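Local coordinates for protein TRAP dicarboxylate transporter-DctP subunit (Rhodobacter sphaeroides, PDB 4PE3) that probably captures a small organic acid in the periplasm, as the solute-binding subunit of a TRAP transporter, and hands it to the membrane permease, at residues Gln49-Phe52 and Ala53-Lys57; Val245-Lys249 and Gln250-Ala254. One frame throughout, in Å; residues are numbered along the deposited sequence.

Contact 1: Gln49-Phe52 and Ala53-Lys57; sequences QHVF and ADKVK
Q49 faces A53 one helical turn on, its carbonyl O 3.6 Å from the amide N of A53, while its buried side-chain amide points off to S37, where OE1 is hydrogen-bonded; a long polar chain suits a place from which it must reach the neighbouring strand. H50 meets D54: the carbonyl O of H50 takes the amide N of D54 at 2.8 Å in a nearly straight bond, 164° at the hydrogen. The imidazole of H50 leans back along the helix to E47 and F46, while CB of H50 lies 4.0 Å from OD2 of D54. V51 follows on a partly exposed side, its O bonded to the N of K55 at 2.9 Å. CG1 of V51 lies alongside K55, 3.9 Å from CG, and the lysine chain bends at chi2 (-59°), its stem packing against V51 while NZ pairs with E58 in a salt bridge. All this belongs to helix 44-59, the crossover helix of a right-handed beta-alpha-beta unit between parallel strands 32-37 and 65-69. F52 sits on the buried face. With CG anti to the backbone N (chi1 174°), its ring offers one face to V56, whose CG2 lies over it, 4.0 Å from the centroid and nearer the rim, a CH-pi contact; CE1 is the closest ring atom, at 3.6 Å. An alanine here is likely to leave CG2 of V56 without its aromatic platform and open a gap toward F270 and I93. The beta-branched V56 also bonds through its N to the O of F52 at 3.0 Å.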
ATOM      1  N   GLN A  49      10.000 -10.194   4.260  1.00 10.72           N
ATOM      2  CA  GLN A  49       9.106 -11.302   3.930  1.00 11.26           C
ATOM      3  C   GLN A  49       9.636 -12.647   4.424  1.00 11.04           C
ATOM      4  O   GLN A  49       8.859 -13.593   4.590  1.00 12.46           O
ATOM      5  CB  GLN A  49       8.826 -11.316   2.427  1.00 10.95           C
ATOM      6  CG  GLN A  49       7.953 -10.162   2.002  1.00 10.39           C
ATOM      7  CD  GLN A  49       7.986  -9.895   0.529  1.00 10.83           C
ATOM      8  OE1 GLN A  49       8.466 -10.708  -0.250  1.00 13.71           O
ATOM      9  NE2 GLN A  49       7.497  -8.737   0.127  1.00 12.83           N
ATOM     10  N   HIS A  50      10.940 -12.751   4.693  1.00 10.08           N
ATOM     11  CA  HIS A  50      11.462 -13.974   5.300  1.00 11.13           C
ATOM     12  C   HIS A  50      10.739 -14.257   6.634  1.00 11.69           C
ATOM     13  O   HIS A  50      10.670 -15.404   7.070  1.00 12.54           O
ATOM     14  CB  HIS A  50      12.943 -13.900   5.649  1.00 11.66           C
ATOM     15  CG  HIS A  50      13.892 -13.924   4.489  1.00 11.71           C
ATOM     16  ND1 HIS A  50      13.939 -14.924   3.536  1.00 14.49           N
ATOM     17  CD2 HIS A  50      14.931 -13.106   4.218  1.00 10.61           C
ATOM     18  CE1 HIS A  50      14.953 -14.695   2.710  1.00 14.75           C
ATOM     19  NE2 HIS A  50      15.559 -13.585   3.094  1.00 11.29           N
ATOM     20  N   VAL A  51      10.265 -13.216   7.310  1.00 11.53           N
ATOM     21  CA  VAL A  51       9.553 -13.408   8.585  1.00 14.72           C
ATOM     22  C   VAL A  51       8.331 -14.302   8.402  1.00 11.92           C
ATOM     23  O   VAL A  51       8.055 -15.145   9.241  1.00 13.84           O
ATOM     24  CB  VAL A  51       9.191 -12.064   9.245  1.00 12.05           C
ATOM     25  CG1 VAL A  51       8.389 -12.267  10.520  1.00 13.09           C
ATOM     26  CG2 VAL A  51      10.464 -11.287   9.546  1.00 13.18           C
ATOM     27  N   PHE A  52       7.622 -14.134   7.292  1.00 11.22           N
ATOM     28  CA  PHE A  52       6.465 -14.990   7.031  1.00 13.58           C
ATOM     29  C   PHE A  52       6.896 -16.438   6.930  1.00 13.00           C
ATOM     30  O   PHE A  52       6.367 -17.306   7.636  1.00 15.65           O
ATOM     31  CB  PHE A  52       5.748 -14.560   5.760  1.00 13.08           C
ATOM     32  CG  PHE A  52       4.638 -15.481   5.344  1.00 12.89           C
ATOM     33  CD1 PHE A  52       3.562 -15.742   6.194  1.00 14.92           C
ATOM     34  CD2 PHE A  52       4.660 -16.070   4.094  1.00 14.05           C
ATOM     35  CE1 PHE A  52       2.525 -16.595   5.789  1.00 16.05           C
ATOM     36  CE2 PHE A  52       3.616 -16.915   3.687  1.00 15.98           C
ATOM     37  CZ  PHE A  52       2.566 -17.168   4.527  1.00 15.50           C
ATOM     38  N   ALA A  53       7.871 -16.706   6.079  1.00 13.36           N
ATOM     39  CA  ALA A  53       8.334 -18.071   5.919  1.00 14.62           C
ATOM     40  C   ALA A  53       8.846 -18.647   7.241  1.00 16.68           C
ATOM     41  O   ALA A  53       8.508 -19.774   7.612  1.00 17.85           O
ATOM     42  CB  ALA A  53       9.424 -18.147   4.850  1.00 13.82           C
ATOM     43  N   ASP A  54       9.650 -17.877   7.963  1.00 16.05           N
ATOM     44  CA  ASP A  54      10.263 -18.359   9.203  1.00 20.04           C
ATOM     45  C   ASP A  54       9.229 -18.652  10.291  1.00 20.43           C
ATOM     46  O   ASP A  54       9.355 -19.630  11.043  1.00 19.33           O
ATOM     47  CB  ASP A  54      11.308 -17.351   9.716  1.00 23.05           C
ATOM     48  CG  ASP A  54      12.554 -17.309   8.838  1.00 26.31           C
ATOM     49  OD1 ASP A  54      12.790 -18.287   8.099  1.00 31.31           O
ATOM     50  OD2 ASP A  54      13.301 -16.308   8.883  1.00 30.60           O
ATOM     51  N   LYS A  55       8.195 -17.818  10.370  1.00 17.53           N
ATOM     52  CA  LYS A  55       7.182 -17.989  11.400  1.00 19.46           C
ATOM     53  C   LYS A  55       6.233 -19.129  11.060  1.00 20.23           C
ATOM     54  O   LYS A  55       5.700 -19.774  11.959  1.00 23.28           O
ATOM     55  CB  LYS A  55       6.426 -16.682  11.637  1.00 19.16           C
ATOM     56  CG  LYS A  55       7.273 -15.604  12.298  1.00 20.29           C
ATOM     57  CD  LYS A  55       7.793 -16.071  13.649  1.00 26.08           C
ATOM     58  CE  LYS A  55       8.791 -15.098  14.235  1.00 24.31           C
ATOM     59  NZ  LYS A  55       9.299 -15.607  15.535  1.00 27.32           N
ATOM     60  N   VAL A  56       6.020 -19.386   9.772  1.00 17.12           N
ATOM     61  CA  VAL A  56       5.207 -20.543   9.387  1.00 17.65           C
ATOM     62  C   VAL A  56       5.912 -21.802   9.875  1.00 19.31           C
ATOM     63  O   VAL A  56       5.301 -22.657  10.503  1.00 24.79           O
ATOM     64  CB  VAL A  56       4.950 -20.599   7.865  1.00 17.17           C
ATOM     65  CG1 VAL A  56       4.356 -21.941   7.460  1.00 18.18           C
ATOM     66  CG2 VAL A  56       4.038 -19.457   7.429  1.00 19.03           C
ATOM     67  N   LYS A  57       7.211 -21.893   9.632  1.00 19.97           N
ATOM     68  CA  LYS A  57       7.962 -23.072  10.059  1.00 24.00           C
ATOM     69  C   LYS A  57       7.985 -23.199  11.582  1.00 24.65           C
ATOM     70  O   LYS A  57       7.807 -24.287  12.120  1.00 26.50           O
ATOM     71  CB  LYS A  57       9.381 -23.010   9.511  1.00 24.66           C
ATOM     72  CG  LYS A  57      10.255 -24.185   9.919  1.00 27.86           C
ATOM     73  CD  LYS A  57      11.662 -23.999   9.381  1.00 28.13           C
ATOM     74  CE  LYS A  57      12.059 -25.113   8.435  1.00 36.99           C
ATOM     75  NZ  LYS A  57      12.354 -26.370   9.168  1.00 38.98           N
TER

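Contact 2: Val245-Lys249 and Gln250-Ala254; sequences VSMNK and QKWDA
Where strand 243-248 turns directly into the short helix 249-253, the N of W252 bonds to the O of N248 and the N of D253 to the O of K249, at 3.0 and 2.8 Å, making the first helical turn. N248 is the N-cap. Its CG is anti to the backbone N (chi1 179°), which carries OD1 back over the opening turn to accept the N of K251 at 2.8 Å, in the carbonyl plane; asparagine suits the place because its ND2 can at the same time donate to the O of I84. A water donates to OE1 of Q250 and, weakly, to the same OD1. On the inner side, the selenium of M247 (a selenomethionine) lies at the edge of the W252 indole, 3.9 Å from CE3, a Met-aromatic contact, the two side chains crossing at about a right angle. CE of M247 turns instead to CB of K251, 3.8 Å away. On another side of the turn, K249 bends at its last torsion (chi4 55°) and brings NZ to 3.4 Å from both OD1 and OD2 of D253, a long salt bridge with weak hydrogen bonds; the stronger polar partner of NZ is OE1 of Q145. The chemistry is thus divided: a buried, neutral amide caps the start of the helix, selenium and indole fill the apolar side, and the loosely paired charges probably contribute mainly electrostatic attraction beside the exposed D253.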
ATOM      1  N   VAL A 245      -0.837 -11.441   0.727  1.00 12.15           N
ATOM      2  CA  VAL A 245      -0.250 -12.769   0.898  1.00 12.27           C
ATOM      3  C   VAL A 245      -1.399 -13.729   0.635  1.00 13.79           C
ATOM      4  O   VAL A 245      -2.392 -13.743   1.367  1.00 13.94           O
ATOM      5  CB  VAL A 245       0.293 -12.984   2.327  1.00 12.38           C
ATOM      6  CG1 VAL A 245       0.871 -14.353   2.502  1.00 14.47           C
ATOM      7  CG2 VAL A 245       1.353 -11.933   2.653  1.00 12.15           C
ATOM      8  N   SER A 246      -1.270 -14.485  -0.447  1.00 14.36           N
ATOM      9  CA  SER A 246      -2.341 -15.354  -0.933  1.00 15.15           C
ATOM     10  C   SER A 246      -1.753 -16.655  -1.465  1.00 15.97           C
ATOM     11  O   SER A 246      -0.580 -16.687  -1.865  1.00 15.53           O
ATOM     12  CB  SER A 246      -3.090 -14.670  -2.062  1.00 15.15           C
ATOM     13  OG  SER A 246      -3.579 -13.407  -1.641  1.00 14.68           O
HETATM   14  N   MSE A 247      -2.554 -17.715  -1.518  1.00 17.27           N
HETATM   15  CA  MSE A 247      -2.039 -19.005  -1.966  1.00 18.24           C
HETATM   16  C   MSE A 247      -3.111 -19.793  -2.679  1.00 19.66           C
HETATM   17  O   MSE A 247      -4.298 -19.409  -2.710  1.00 19.96           O
HETATM   18  CB  MSE A 247      -1.473 -19.796  -0.789  1.00 18.91           C
HETATM   19  CG  MSE A 247      -2.476 -20.471   0.126  1.00 23.58           C
HETATM   20 SE   MSE A 247      -1.599 -21.697   1.369  0.89 22.27          SE
HETATM   21  CE  MSE A 247      -1.136 -23.044   0.057  1.00 24.14           C
ATOM     22  N   ASN A 248      -2.703 -20.909  -3.242  1.00 20.66           N
ATOM     23  CA  ASN A 248      -3.592 -21.789  -3.951  1.00 22.22           C
ATOM     24  C   ASN A 248      -4.733 -22.197  -3.049  1.00 23.06           C
ATOM     25  O   ASN A 248      -4.526 -22.697  -1.961  1.00 23.25           O
ATOM     26  CB  ASN A 248      -2.818 -23.029  -4.388  1.00 23.25           C
ATOM     27  CG  ASN A 248      -3.704 -24.025  -5.126  1.00 25.08           C
ATOM     28  OD1 ASN A 248      -4.495 -24.756  -4.529  1.00 26.15           O
ATOM     29  ND2 ASN A 248      -3.597 -24.006  -6.430  1.00 25.54           N
ATOM     30  N   LYS A 249      -5.968 -21.981  -3.485  1.00 23.72           N
ATOM     31  CA  LYS A 249      -7.103 -22.192  -2.598  1.00 25.52           C
ATOM     32  C   LYS A 249      -7.395 -23.670  -2.323  1.00 26.24           C
ATOM     33  O   LYS A 249      -7.718 -24.039  -1.203  1.00 26.71           O
ATOM     34  CB  LYS A 249      -8.340 -21.539  -3.162  1.00 24.84           C
ATOM     35  CG  LYS A 249      -9.546 -21.663  -2.216  1.00 25.71           C
ATOM     36  CD  LYS A 249     -10.657 -20.794  -2.634  1.00 27.25           C
ATOM     37  CE  LYS A 249     -11.853 -21.087  -1.806  1.00 27.84           C
ATOM     38  NZ  LYS A 249     -11.583 -20.968  -0.355  1.00 29.74           N
ATOM     39  N   GLN A 250      -7.186 -24.529  -3.319  1.00 27.28           N
ATOM     40  CA  GLN A 250      -7.312 -25.974  -3.104  1.00 29.00           C
ATOM     41  C   GLN A 250      -6.340 -26.468  -2.043  1.00 28.70           C
ATOM     42  O   GLN A 250      -6.706 -27.245  -1.162  1.00 29.78           O
ATOM     43  CB  GLN A 250      -7.126 -26.730  -4.417  1.00 30.16           C
ATOM     44  CG  GLN A 250      -8.357 -26.650  -5.296  1.00 37.45           C
ATOM     45  CD  GLN A 250      -8.179 -27.314  -6.646  1.00 40.83           C
ATOM     46  OE1 GLN A 250      -7.197 -28.013  -6.883  1.00 43.55           O
ATOM     47  NE2 GLN A 250      -9.129 -27.078  -7.548  1.00 36.68           N
ATOM     48  N   LYS A 251      -5.102 -25.976  -2.084  1.00 27.32           N
ATOM     49  CA  LYS A 251      -4.117 -26.426  -1.110  1.00 27.13           C
ATOM     50  C   LYS A 251      -4.440 -25.870   0.257  1.00 26.55           C
ATOM     51  O   LYS A 251      -4.303 -26.555   1.260  1.00 28.29           O
ATOM     52  CB  LYS A 251      -2.694 -26.068  -1.547  1.00 25.98           C
ATOM     53  CG  LYS A 251      -2.236 -26.852  -2.775  1.00 26.92           C
ATOM     54  CD  LYS A 251      -0.814 -26.501  -3.204  1.00 25.93           C
ATOM     55  CE  LYS A 251      -0.452 -27.277  -4.476  1.00 29.19           C
ATOM     56  NZ  LYS A 251      -0.490 -28.732  -4.280  1.00 43.06           N
ATOM     57  N   TRP A 252      -4.877 -24.618   0.295  1.00 25.36           N
ATOM     58  CA  TRP A 252      -5.307 -23.996   1.537  1.00 25.70           C
ATOM     59  C   TRP A 252      -6.453 -24.794   2.158  1.00 26.64           C
ATOM     60  O   TRP A 252      -6.417 -25.152   3.335  1.00 27.18           O
ATOM     61  CB  TRP A 252      -5.755 -22.551   1.261  1.00 23.65           C
ATOM     62  CG  TRP A 252      -6.444 -21.873   2.409  1.00 24.91           C
ATOM     63  CD1 TRP A 252      -7.797 -21.736   2.604  1.00 25.16           C
ATOM     64  CD2 TRP A 252      -5.814 -21.239   3.522  1.00 24.72           C
ATOM     65  NE1 TRP A 252      -8.037 -21.052   3.775  1.00 29.04           N
ATOM     66  CE2 TRP A 252      -6.835 -20.731   4.350  1.00 23.95           C
ATOM     67  CE3 TRP A 252      -4.483 -21.051   3.898  1.00 21.96           C
ATOM     68  CZ2 TRP A 252      -6.562 -20.060   5.537  1.00 25.57           C
ATOM     69  CZ3 TRP A 252      -4.217 -20.369   5.071  1.00 23.74           C
ATOM     70  CH2 TRP A 252      -5.247 -19.888   5.876  1.00 26.41           C
ATOM     71  N   ASP A 253      -7.464 -25.072   1.354  1.00 27.61           N
ATOM     72  CA  ASP A 253      -8.651 -25.782   1.842  1.00 29.35           C
ATOM     73  C   ASP A 253      -8.380 -27.210   2.345  1.00 32.60           C
ATOM     74  O   ASP A 253      -9.192 -27.759   3.090  1.00 35.92           O
ATOM     75  CB  ASP A 253      -9.722 -25.824   0.753  1.00 30.20           C
ATOM     76  CG  ASP A 253     -10.440 -24.480   0.545  1.00 31.80           C
ATOM     77  OD1 ASP A 253     -10.366 -23.561   1.403  1.00 30.34           O
ATOM     78  OD2 ASP A 253     -11.109 -24.361  -0.505  1.00 30.62           O
ATOM     79  N   ALA A 254      -7.253 -27.792   1.945  1.00 30.77           N
ATOM     80  CA  ALA A 254      -6.877 -29.147   2.361  1.00 32.29           C
ATOM     81  C   ALA A 254      -6.164 -29.163   3.716  1.00 34.63           C
ATOM     82  O   ALA A 254      -5.954 -30.225   4.296  1.00 36.16           O
ATOM     83  CB  ALA A 254      -5.983 -29.778   1.310  1.00 36.21           C
TER
HETATM   84  O   HOH W   1      -4.040 -27.693  -6.333  1.00 34.45           O

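From the N terminus, contact 1 comes first, within one helix that follows strand 32-37 and leads to strand 65-69. Contact 2 comes almost two hundred residues later, where strand 243-248 passes into helix 249-253. Neither closes a long loop; they stand in series, without nesting or crossing, with centres about 17 Å apart. Both belong to the domain built on the mixed five-stranded sheet, in which 243-248 runs antiparallel between 91-95 and 144-150. They touch directly, CZ of F52 packing 3.9 Å from CG1 of V245. Helix 257-291 touches both, with F270 against F52 and V245, tying the crossover helix to the returning strand.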